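Local coordinates for catalase (Bacillus pumilus, PDB 4QOL), which breaks down hydrogen peroxide to water and dioxygen at a heme centre and also shows peroxidase-like reactivity toward phenolic compounds, at residues C461-A466 / Q472-S477; R163-M168 / H176-L181; K454-A459 / D476-D481. All blocks are in the same frame, centred on the assembly; numbering follows the deposited sequence.

Contact 1 of 3, residues C461-A466 / Q472-S477; sequences CNFYRA and QRLADS
Y464 and Q472 bring their CA atoms to 6.6 Å of each other, whereas those of F463 and L474 stay 8.3 Å apart, in a helical hairpin where helix 453-466 is followed almost at once by helix 468-478. Both belong to the C-terminal helical region of the catalase fold, and the pairing illustrates how one helix interface can be apolar on one side and water-bridged on the other. On the apolar side F463 and L474 each point across the gap, and one methyl group does the touching: L474 CD1 lies 3.8 Å from F463 CD2, approaching the ring obliquely. The same phenyl ring continues onto T175, L178 and T179 of helix 175-181, and it meets the ring of Y470.

The wetter side belongs to Y464. Its CG is anti to the backbone N (chi1 -167°), which swings the ring alongside the start of the 472-477 segment and brings CD2 to 3.8 Å from Q472 N. No direct hydrogen bond joins the two segments here; a water lying in the plane of the phenol ring, at its edge, donates to Q472 OE1 (2.6 Å) and sits 3.3 Å from Y464 OH. The other end of that amide is held too: Q472 NE2 donates to D476 OD1 at 2.9 Å, nearly in its own amide plane but reaching the oxygen from above the carboxylate plane.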
loop_
_atom_site.group_PDB
_atom_site.type_symbol
_atom_site.label_atom_id
_atom_site.label_comp_id
_atom_site.label_asym_id
_atom_site.label_seq_id
_atom_site.Cartn_x
_atom_site.Cartn_y
_atom_site.Cartn_z
ATOM N N CYS A 461 -1.897 -18.994 -42.957
ATOM C CA CYS A 461 -0.575 -19.333 -43.443
ATOM C C CYS A 461 0.287 -19.993 -42.390
ATOM O O CYS A 461 1.051 -20.916 -42.695
ATOM C CB CYS A 461 0.096 -18.090 -44.021
ATOM S SG CYS A 461 -0.772 -17.609 -45.598
ATOM N N ASN A 462 0.199 -19.533 -41.136
ATOM C CA ASN A 462 0.984 -20.209 -40.106
ATOM C C ASN A 462 0.544 -21.655 -39.913
ATOM O O ASN A 462 1.372 -22.529 -39.733
ATOM C CB ASN A 462 0.895 -19.423 -38.752
ATOM C CG ASN A 462 1.654 -18.101 -38.761
ATOM O OD1 ASN A 462 2.581 -17.916 -39.496
ATOM N ND2 ASN A 462 1.301 -17.219 -37.848
ATOM N N PHE A 463 -0.761 -21.890 -39.888
ATOM C CA PHE A 463 -1.267 -23.258 -39.704
ATOM C C PHE A 463 -1.021 -24.104 -40.972
ATOM O O PHE A 463 -0.744 -25.288 -40.863
ATOM C CB PHE A 463 -2.753 -23.228 -39.308
ATOM C CG PHE A 463 -2.983 -22.556 -37.966
ATOM C CD1 PHE A 463 -2.347 -23.024 -36.867
ATOM C CD2 PHE A 463 -3.882 -21.487 -37.812
ATOM C CE1 PHE A 463 -2.542 -22.448 -35.614
ATOM C CE2 PHE A 463 -4.123 -20.880 -36.557
ATOM C CZ PHE A 463 -3.422 -21.377 -35.458
ATOM N N TYR A 464 -0.976 -23.440 -42.142
ATOM C CA TYR A 464 -0.626 -24.137 -43.399
ATOM C C TYR A 464 0.844 -24.678 -43.310
ATOM O O TYR A 464 1.139 -25.804 -43.715
ATOM C CB TYR A 464 -0.788 -23.188 -44.585
ATOM C CG TYR A 464 -0.763 -23.916 -45.923
ATOM C CD1 TYR A 464 0.437 -24.249 -46.515
ATOM C CD2 TYR A 464 -1.938 -24.308 -46.498
ATOM C CE1 TYR A 464 0.469 -24.947 -47.707
ATOM C CE2 TYR A 464 -1.941 -24.977 -47.697
ATOM C CZ TYR A 464 -0.754 -25.316 -48.272
ATOM O OH TYR A 464 -0.809 -25.986 -49.475
ATOM N N ARG A 465 1.752 -23.853 -42.765
ATOM C CA ARG A 465 3.139 -24.263 -42.609
ATOM C C ARG A 465 3.270 -25.391 -41.635
ATOM O O ARG A 465 4.209 -26.214 -41.760
ATOM C CB ARG A 465 4.006 -23.105 -42.128
ATOM C CG ARG A 465 4.156 -22.026 -43.162
ATOM C CD ARG A 465 5.048 -20.896 -42.657
ATOM N NE ARG A 465 4.849 -19.767 -43.552
ATOM C CZ ARG A 465 4.130 -18.645 -43.392
ATOM N NH1 ARG A 465 3.530 -18.261 -42.233
ATOM N NH2 ARG A 465 4.092 -17.815 -44.447
ATOM N N ALA A 466 2.431 -25.426 -40.613
ATOM C CA ALA A 466 2.365 -26.583 -39.696
ATOM C C ALA A 466 1.953 -27.834 -40.487
ATOM O O ALA A 466 2.630 -28.863 -40.449
ATOM C CB ALA A 466 1.373 -26.308 -38.561
ATOM N N GLN A 472 -5.307 -25.537 -45.218
ATOM C CA GLN A 472 -6.343 -25.515 -46.284
ATOM C C GLN A 472 -7.769 -25.680 -45.759
ATOM O O GLN A 472 -8.667 -24.968 -46.227
ATOM C CB GLN A 472 -6.012 -26.598 -47.342
ATOM C CG GLN A 472 -6.937 -26.489 -48.558
ATOM C CD GLN A 472 -6.694 -25.206 -49.331
ATOM O OE1 GLN A 472 -5.608 -25.023 -49.912
ATOM N NE2 GLN A 472 -7.702 -24.336 -49.398
ATOM N N ARG A 473 -7.981 -26.590 -44.810
ATOM C CA ARG A 473 -9.257 -26.789 -44.159
ATOM C C ARG A 473 -9.719 -25.525 -43.475
ATOM O O ARG A 473 -10.899 -25.166 -43.529
ATOM C CB ARG A 473 -9.217 -27.955 -43.152
ATOM C CG ARG A 473 -9.247 -29.307 -43.836
ATOM C CD ARG A 473 -9.062 -30.502 -42.918
ATOM N NE ARG A 473 -10.222 -30.769 -42.102
ATOM C CZ ARG A 473 -10.488 -31.950 -41.539
ATOM N NH1 ARG A 473 -9.682 -32.978 -41.673
ATOM N NH2 ARG A 473 -11.567 -32.082 -40.793
ATOM N N LEU A 474 -8.782 -24.827 -42.832
ATOM C CA LEU A 474 -9.183 -23.594 -42.117
ATOM C C LEU A 474 -9.531 -22.491 -43.086
ATOM O O LEU A 474 -10.550 -21.781 -42.908
ATOM C CB LEU A 474 -8.005 -23.168 -41.188
ATOM C CG LEU A 474 -8.223 -22.366 -39.941
ATOM C CD1 LEU A 474 -7.101 -21.308 -39.744
ATOM C CD2 LEU A 474 -9.611 -21.903 -39.584
ATOM N N ALA A 475 -8.732 -22.365 -44.159
ATOM C CA ALA A 475 -9.020 -21.383 -45.224
ATOM C C ALA A 475 -10.401 -21.634 -45.780
ATOM O O ALA A 475 -11.173 -20.689 -46.002
ATOM C CB ALA A 475 -7.950 -21.402 -46.313
ATOM N N ASP A 476 -10.696 -22.902 -46.023
ATOM C CA ASP A 476 -11.958 -23.284 -46.633
ATOM C C ASP A 476 -13.103 -22.885 -45.733
ATOM O O ASP A 476 -14.103 -22.296 -46.162
ATOM C CB ASP A 476 -11.991 -24.803 -46.865
ATOM C CG ASP A 476 -11.055 -25.267 -48.011
ATOM O OD1 ASP A 476 -10.478 -24.432 -48.757
ATOM O OD2 ASP A 476 -10.962 -26.495 -48.205
ATOM N N SER A 477 -12.960 -23.204 -44.448
ATOM C CA SER A 477 -14.031 -22.985 -43.467
ATOM C C SER A 477 -14.275 -21.475 -43.255
ATOM O O SER A 477 -15.409 -21.004 -43.108
ATOM C CB SER A 477 -13.660 -23.761 -42.197
ATOM O OG SER A 477 -14.608 -23.539 -41.169
HETATM O O HOH W 1 -3.862 -26.914 -50.258
#

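Contact 2 of 3, residues R163-M168 / H176-L181; sequences RYWDFM and HMLTWL
L178 reaches from helix 175-181 toward W165 and M168 of helix 161-169, in a buried contact between two consecutive helices of the catalase fold; the closest CA atoms, those of M168 and L178, are 8.7 Å apart. Everything that passes between the segments is apolar, and a single methyl group carries it. L178 CD1 lies 3.8 Å from W165 CZ3 and 4.0 Å from W165 CH2, beside the six-membered part of the indole and oblique to it. The two side chains run past each other in opposite directions, the tryptophan bringing its far end to the leucine. The same methyl, L178 CD1, rests 3.9 Å from M168 CB, touching the methionine at its root. Beyond that point the M168 chain bends (chi2 -62°), and its sulfur ends in the plane of the neighbouring F167 ring, at the edge, with M168 SD 3.9 Å from F167 CD2.

Polar groups bond to partners outside the pair. W165 NE1 and Y164 OH both hydrogen-bond to D447 OD2 on helix 434-448, so one carboxylate oxygen gathers two adjacent side chains and helps to fix how the indole is turned. R163 and D166 hydrogen-bond to the second subunit, D166 OD2 with Y384 OH and R388 N of that chain.

With no hydrogen bond or charge pair between segments 163-168 and 176-181, the match here is one of shape, a methyl group against indole and methylene carbons, while the directional bond to the tryptophan comes from a third helix.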
loop_
_atom_site.group_PDB
_atom_site.type_symbol
_atom_site.label_atom_id
_atom_site.label_comp_id
_atom_site.label_asym_id
_atom_site.label_seq_id
_atom_site.Cartn_x
_atom_site.Cartn_y
_atom_site.Cartn_z
ATOM N N ARG A 163 -7.393 -8.570 -31.492
ATOM C CA ARG A 163 -6.199 -8.099 -30.798
ATOM C C ARG A 163 -5.216 -9.246 -30.537
ATOM O O ARG A 163 -4.001 -9.151 -30.834
ATOM C CB ARG A 163 -6.606 -7.421 -29.485
ATOM C CG ARG A 163 -7.429 -6.153 -29.728
ATOM C CD ARG A 163 -7.957 -5.558 -28.456
ATOM N NE ARG A 163 -6.904 -4.771 -27.782
ATOM C CZ ARG A 163 -6.084 -5.249 -26.822
ATOM N NH1 ARG A 163 -5.111 -4.480 -26.419
ATOM N NH2 ARG A 163 -6.281 -6.444 -26.273
ATOM N N TYR A 164 -5.687 -10.373 -29.976
ATOM C CA TYR A 164 -4.725 -11.434 -29.654
ATOM C C TYR A 164 -4.304 -12.185 -30.882
ATOM O O TYR A 164 -3.133 -12.655 -30.961
ATOM C CB TYR A 164 -5.222 -12.393 -28.570
ATOM C CG TYR A 164 -6.503 -13.146 -28.708
ATOM C CD1 TYR A 164 -6.574 -14.287 -29.445
ATOM C CD2 TYR A 164 -7.660 -12.746 -28.029
ATOM C CE1 TYR A 164 -7.743 -15.031 -29.532
ATOM C CE2 TYR A 164 -8.793 -13.499 -28.042
ATOM C CZ TYR A 164 -8.853 -14.630 -28.819
ATOM O OH TYR A 164 -10.031 -15.399 -28.860
ATOM N N TRP A 165 -5.195 -12.275 -31.890
ATOM C CA TRP A 165 -4.704 -12.842 -33.139
ATOM C C TRP A 165 -3.663 -11.971 -33.852
ATOM O O TRP A 165 -2.746 -12.533 -34.462
ATOM C CB TRP A 165 -5.870 -13.204 -34.090
ATOM C CG TRP A 165 -6.558 -14.480 -33.688
ATOM C CD1 TRP A 165 -7.785 -14.610 -33.102
ATOM C CD2 TRP A 165 -6.053 -15.792 -33.828
ATOM N NE1 TRP A 165 -8.074 -15.935 -32.881
ATOM C CE2 TRP A 165 -7.005 -16.670 -33.320
ATOM C CE3 TRP A 165 -4.871 -16.339 -34.405
ATOM C CZ2 TRP A 165 -6.799 -18.057 -33.273
ATOM C CZ3 TRP A 165 -4.707 -17.699 -34.422
ATOM C CH2 TRP A 165 -5.640 -18.556 -33.820
ATOM N N ASP A 166 -3.751 -10.638 -33.721
ATOM C CA ASP A 166 -2.732 -9.756 -34.261
ATOM C C ASP A 166 -1.391 -10.157 -33.644
ATOM O O ASP A 166 -0.406 -10.421 -34.338
ATOM C CB ASP A 166 -3.007 -8.315 -33.955
ATOM C CG ASP A 166 -2.019 -7.331 -34.619
ATOM O OD1 ASP A 166 -1.468 -7.631 -35.705
ATOM O OD2 ASP A 166 -1.958 -6.177 -34.127
ATOM N N PHE A 167 -1.354 -10.192 -32.338
ATOM C CA PHE A 167 -0.112 -10.620 -31.635
ATOM C C PHE A 167 0.345 -12.000 -31.985
ATOM O O PHE A 167 1.534 -12.216 -32.256
ATOM C CB PHE A 167 -0.280 -10.513 -30.079
ATOM C CG PHE A 167 0.910 -10.979 -29.290
ATOM C CD1 PHE A 167 1.993 -10.106 -28.976
ATOM C CD2 PHE A 167 0.974 -12.303 -28.884
ATOM C CE1 PHE A 167 3.133 -10.638 -28.302
ATOM C CE2 PHE A 167 2.108 -12.830 -28.276
ATOM C CZ PHE A 167 3.149 -11.978 -27.930
ATOM N N MET A 168 -0.546 -12.977 -31.884
ATOM C CA MET A 168 -0.165 -14.355 -32.101
ATOM C C MET A 168 0.355 -14.626 -33.504
ATOM O O MET A 168 1.386 -15.321 -33.673
ATOM C CB MET A 168 -1.296 -15.310 -31.772
ATOM C CG MET A 168 -1.688 -15.357 -30.332
ATOM S SD MET A 168 -0.458 -15.910 -29.148
ATOM C CE MET A 168 -1.412 -15.493 -27.661
ATOM N N HIS A 176 2.204 -23.943 -32.243
ATOM C CA HIS A 176 1.984 -25.183 -31.514
ATOM C C HIS A 176 0.950 -25.007 -30.374
ATOM O O HIS A 176 -0.022 -25.772 -30.290
ATOM C CB HIS A 176 3.325 -25.744 -31.012
ATOM C CG HIS A 176 3.250 -27.158 -30.516
ATOM N ND1 HIS A 176 4.285 -27.742 -29.790
ATOM C CD2 HIS A 176 2.311 -28.117 -30.671
ATOM C CE1 HIS A 176 3.945 -28.976 -29.477
ATOM N NE2 HIS A 176 2.748 -29.226 -29.996
ATOM N N MET A 177 1.116 -23.982 -29.537
ATOM C CA MET A 177 0.184 -23.765 -28.479
ATOM C C MET A 177 -1.249 -23.607 -28.957
ATOM O O MET A 177 -2.185 -24.159 -28.358
ATOM C CB MET A 177 0.579 -22.564 -27.642
ATOM C CG MET A 177 -0.375 -22.276 -26.502
ATOM S SD MET A 177 -0.179 -23.521 -25.215
ATOM C CE MET A 177 -0.841 -22.638 -23.782
ATOM N N LEU A 178 -1.405 -22.811 -29.984
ATOM C CA LEU A 178 -2.762 -22.514 -30.470
ATOM C C LEU A 178 -3.427 -23.779 -31.024
ATOM O O LEU A 178 -4.647 -23.995 -30.972
ATOM C CB LEU A 178 -2.709 -21.453 -31.516
ATOM C CG LEU A 178 -2.215 -20.106 -30.992
ATOM C CD1 LEU A 178 -2.015 -19.126 -32.139
ATOM C CD2 LEU A 178 -3.242 -19.530 -30.034
ATOM N N THR A 179 -2.608 -24.690 -31.535
ATOM C CA THR A 179 -3.102 -25.987 -32.001
ATOM C C THR A 179 -3.623 -26.916 -30.881
ATOM O O THR A 179 -4.512 -27.755 -31.133
ATOM C CB THR A 179 -2.011 -26.694 -32.840
ATOM O OG1 THR A 179 -1.633 -25.811 -33.917
ATOM C CG2 THR A 179 -2.465 -28.024 -33.380
ATOM N N TRP A 180 -3.118 -26.735 -29.645
ATOM C CA TRP A 180 -3.713 -27.352 -28.476
ATOM C C TRP A 180 -4.894 -26.580 -27.892
ATOM O O TRP A 180 -5.905 -27.164 -27.586
ATOM C CB TRP A 180 -2.640 -27.493 -27.338
ATOM C CG TRP A 180 -1.612 -28.479 -27.511
ATOM C CD1 TRP A 180 -0.533 -28.427 -28.366
ATOM C CD2 TRP A 180 -1.443 -29.684 -26.752
ATOM N NE1 TRP A 180 0.247 -29.471 -28.164
ATOM C CE2 TRP A 180 -0.287 -30.293 -27.212
ATOM C CE3 TRP A 180 -2.192 -30.327 -25.779
ATOM C CZ2 TRP A 180 0.197 -31.513 -26.698
ATOM C CZ3 TRP A 180 -1.706 -31.554 -25.278
ATOM C CH2 TRP A 180 -0.549 -32.110 -25.732
ATOM N N LEU A 181 -4.713 -25.271 -27.733
ATOM C CA LEU A 181 -5.717 -24.396 -27.110
ATOM C C LEU A 181 -7.038 -24.385 -27.874
ATOM O O LEU A 181 -8.102 -24.231 -27.246
ATOM C CB LEU A 181 -5.189 -22.982 -27.034
ATOM C CG LEU A 181 -6.057 -21.997 -26.250
ATOM C CD1 LEU A 181 -6.323 -22.435 -24.817
ATOM C CD2 LEU A 181 -5.400 -20.594 -26.271
#

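Contact 3 of 3, residues K454-A459 / D476-D481; sequences KTKLLA and DSLGVD
L478 and V480 are the two residues of segment 476-481 that meet segment 454-459, and the chain reaches them through the last turn of helix 468-478. In that turn S477 OG hydrogen-bonds to T445 OG1 of helix 434-448, so the serine looks to a different helix. L478 then points toward the 454-459 segment, its CD1 lying 3.9 Å from K456 CG, while it also packs on T445 and L448. Its carbonyl has a part of its own: L478 O accepts a hydrogen bond of 2.9 Å from a water that in turn accepts one of 2.7 Å from K456 NZ, a bridge from backbone to ammonium. The lysine can serve both apolar and polar partners because its chain runs extended from the helix and bends only at chi3 (-61°), laying methylenes against the leucine and valine before the nitrogen turns to the water and to its salt-bridge partner E453.

G479 follows, and with it the helix ends in a Schellman motif. Its positive phi (69°) suits glycine, and G479 N bonds back to D476 O at 3.1 Å; V480 N probably does likewise with A475 O.

The reversal delivers V480 with its side chain facing the neighbouring helix, where the two methyl groups separate their tasks. V480 CG2 rests 3.8 Å from K456 CD, and V480 CG1, placed anti to the backbone N, lies a looser 4.2 Å from L457 CD1 near the more exposed border, where L457 also touches I482. The CB of D481 points away from segment 454-459, and D481 OD2 forms a salt bridge with R483 NH2.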
loop_
_atom_site.group_PDB
_atom_site.type_symbol
_atom_site.label_atom_id
_atom_site.label_comp_id
_atom_site.label_asym_id
_atom_site.label_seq_id
_atom_site.Cartn_x
_atom_site.Cartn_y
_atom_site.Cartn_z
ATOM N N LYS A 454 -6.060 -9.318 -43.221
ATOM C CA LYS A 454 -4.637 -9.589 -43.315
ATOM C C LYS A 454 -4.179 -10.502 -42.153
ATOM O O LYS A 454 -3.360 -11.365 -42.300
ATOM C CB LYS A 454 -3.847 -8.271 -43.296
ATOM C CG LYS A 454 -2.414 -8.285 -43.830
ATOM C CD LYS A 454 -1.786 -6.891 -43.752
ATOM C CE LYS A 454 -2.168 -6.218 -42.428
ATOM N NZ LYS A 454 -1.607 -4.865 -42.163
ATOM N N THR A 455 -4.666 -10.217 -40.947
ATOM C CA THR A 455 -4.336 -11.062 -39.798
ATOM C C THR A 455 -4.874 -12.491 -39.964
ATOM O O THR A 455 -4.178 -13.456 -39.671
ATOM C CB THR A 455 -4.843 -10.474 -38.497
ATOM O OG1 THR A 455 -4.110 -9.272 -38.251
ATOM C CG2 THR A 455 -4.696 -11.447 -37.337
ATOM N N LYS A 456 -6.087 -12.568 -40.425
ATOM C CA LYS A 456 -6.747 -13.859 -40.673
ATOM C C LYS A 456 -5.963 -14.689 -41.692
ATOM O O LYS A 456 -5.734 -15.882 -41.487
ATOM C CB LYS A 456 -8.155 -13.597 -41.202
ATOM C CG LYS A 456 -9.025 -14.835 -41.310
ATOM C CD LYS A 456 -10.314 -14.505 -42.102
ATOM C CE LYS A 456 -11.134 -13.459 -41.426
ATOM N NZ LYS A 456 -12.381 -13.215 -42.184
ATOM N N LEU A 457 -5.515 -14.042 -42.759
ATOM C CA LEU A 457 -4.628 -14.704 -43.763
ATOM C C LEU A 457 -3.343 -15.193 -43.112
ATOM O O LEU A 457 -2.889 -16.289 -43.380
ATOM C CB LEU A 457 -4.309 -13.761 -44.934
ATOM C CG LEU A 457 -3.501 -14.250 -46.102
ATOM C CD1 LEU A 457 -4.179 -15.497 -46.685
ATOM C CD2 LEU A 457 -3.341 -13.158 -47.166
ATOM N N LEU A 458 -2.705 -14.336 -42.301
ATOM C CA LEU A 458 -1.413 -14.729 -41.711
ATOM C C LEU A 458 -1.631 -15.915 -40.777
ATOM O O LEU A 458 -0.860 -16.823 -40.756
ATOM C CB LEU A 458 -0.792 -13.481 -41.003
ATOM C CG LEU A 458 0.594 -13.758 -40.377
ATOM C CD1 LEU A 458 1.653 -14.252 -41.401
ATOM C CD2 LEU A 458 1.117 -12.498 -39.668
ATOM N N ALA A 459 -2.755 -15.947 -40.048
ATOM C CA ALA A 459 -3.057 -17.109 -39.207
ATOM C C ALA A 459 -3.193 -18.391 -40.003
ATOM O O ALA A 459 -2.572 -19.426 -39.680
ATOM C CB ALA A 459 -4.342 -16.869 -38.416
ATOM N N ASP A 476 -10.696 -22.902 -46.023
ATOM C CA ASP A 476 -11.958 -23.284 -46.633
ATOM C C ASP A 476 -13.103 -22.885 -45.733
ATOM O O ASP A 476 -14.103 -22.296 -46.162
ATOM C CB ASP A 476 -11.991 -24.803 -46.865
ATOM C CG ASP A 476 -11.055 -25.267 -48.011
ATOM O OD1 ASP A 476 -10.478 -24.432 -48.757
ATOM O OD2 ASP A 476 -10.962 -26.495 -48.205
ATOM N N SER A 477 -12.960 -23.204 -44.448
ATOM C CA SER A 477 -14.031 -22.985 -43.467
ATOM C C SER A 477 -14.275 -21.475 -43.255
ATOM O O SER A 477 -15.409 -21.004 -43.108
ATOM C CB SER A 477 -13.660 -23.761 -42.197
ATOM O OG SER A 477 -14.608 -23.539 -41.169
ATOM N N LEU A 478 -13.209 -20.688 -43.362
ATOM C CA LEU A 478 -13.292 -19.223 -43.338
ATOM C C LEU A 478 -13.701 -18.511 -44.660
ATOM O O LEU A 478 -13.852 -17.276 -44.665
ATOM C CB LEU A 478 -11.974 -18.635 -42.790
ATOM C CG LEU A 478 -11.739 -18.818 -41.305
ATOM C CD1 LEU A 478 -10.259 -18.565 -41.014
ATOM C CD2 LEU A 478 -12.646 -17.929 -40.447
ATOM N N GLY A 479 -13.779 -19.259 -45.778
ATOM C CA GLY A 479 -14.038 -18.680 -47.088
ATOM C C GLY A 479 -12.874 -17.833 -47.609
ATOM O O GLY A 479 -13.115 -16.901 -48.353
ATOM N N VAL A 480 -11.642 -18.137 -47.199
ATOM C CA VAL A 480 -10.480 -17.391 -47.657
ATOM C C VAL A 480 -9.726 -18.140 -48.731
ATOM O O VAL A 480 -9.417 -19.357 -48.629
ATOM C CB VAL A 480 -9.470 -17.120 -46.512
ATOM C CG1 VAL A 480 -8.265 -16.360 -47.034
ATOM C CG2 VAL A 480 -10.163 -16.301 -45.471
ATOM N N ASP A 481 -9.479 -17.388 -49.799
ATOM C CA ASP A 481 -8.835 -17.946 -51.012
ATOM C C ASP A 481 -7.362 -17.819 -50.856
ATOM O O ASP A 481 -6.844 -16.700 -50.844
ATOM C CB ASP A 481 -9.313 -17.151 -52.237
ATOM C CG ASP A 481 -8.636 -17.585 -53.524
ATOM O OD1 ASP A 481 -7.793 -18.495 -53.526
ATOM O OD2 ASP A 481 -8.983 -16.973 -54.567
HETATM O O HOH W 2 -13.976 -15.393 -42.415
#

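Overall arrangement
Contacts 1 and 3 join the same two helices, 453-466 and 468-478, the first near the turn between them and the second toward their other ends. Both are partly buried, with their centres about 31 and 33 Å from the centre of the chain, and both combine apolar contacts with one bridging water. Contact 2 is deeper, its centre about 18 Å from that of the chain, and wholly buried, and its two segments meet through carbon atoms alone. The contacts touch one another: F463 of contact 1 packs on W165 of contact 2, while T455 and A459 of contact 3 also pack on W165. Helix 453-466 thus lies against both 161-169 and 175-181.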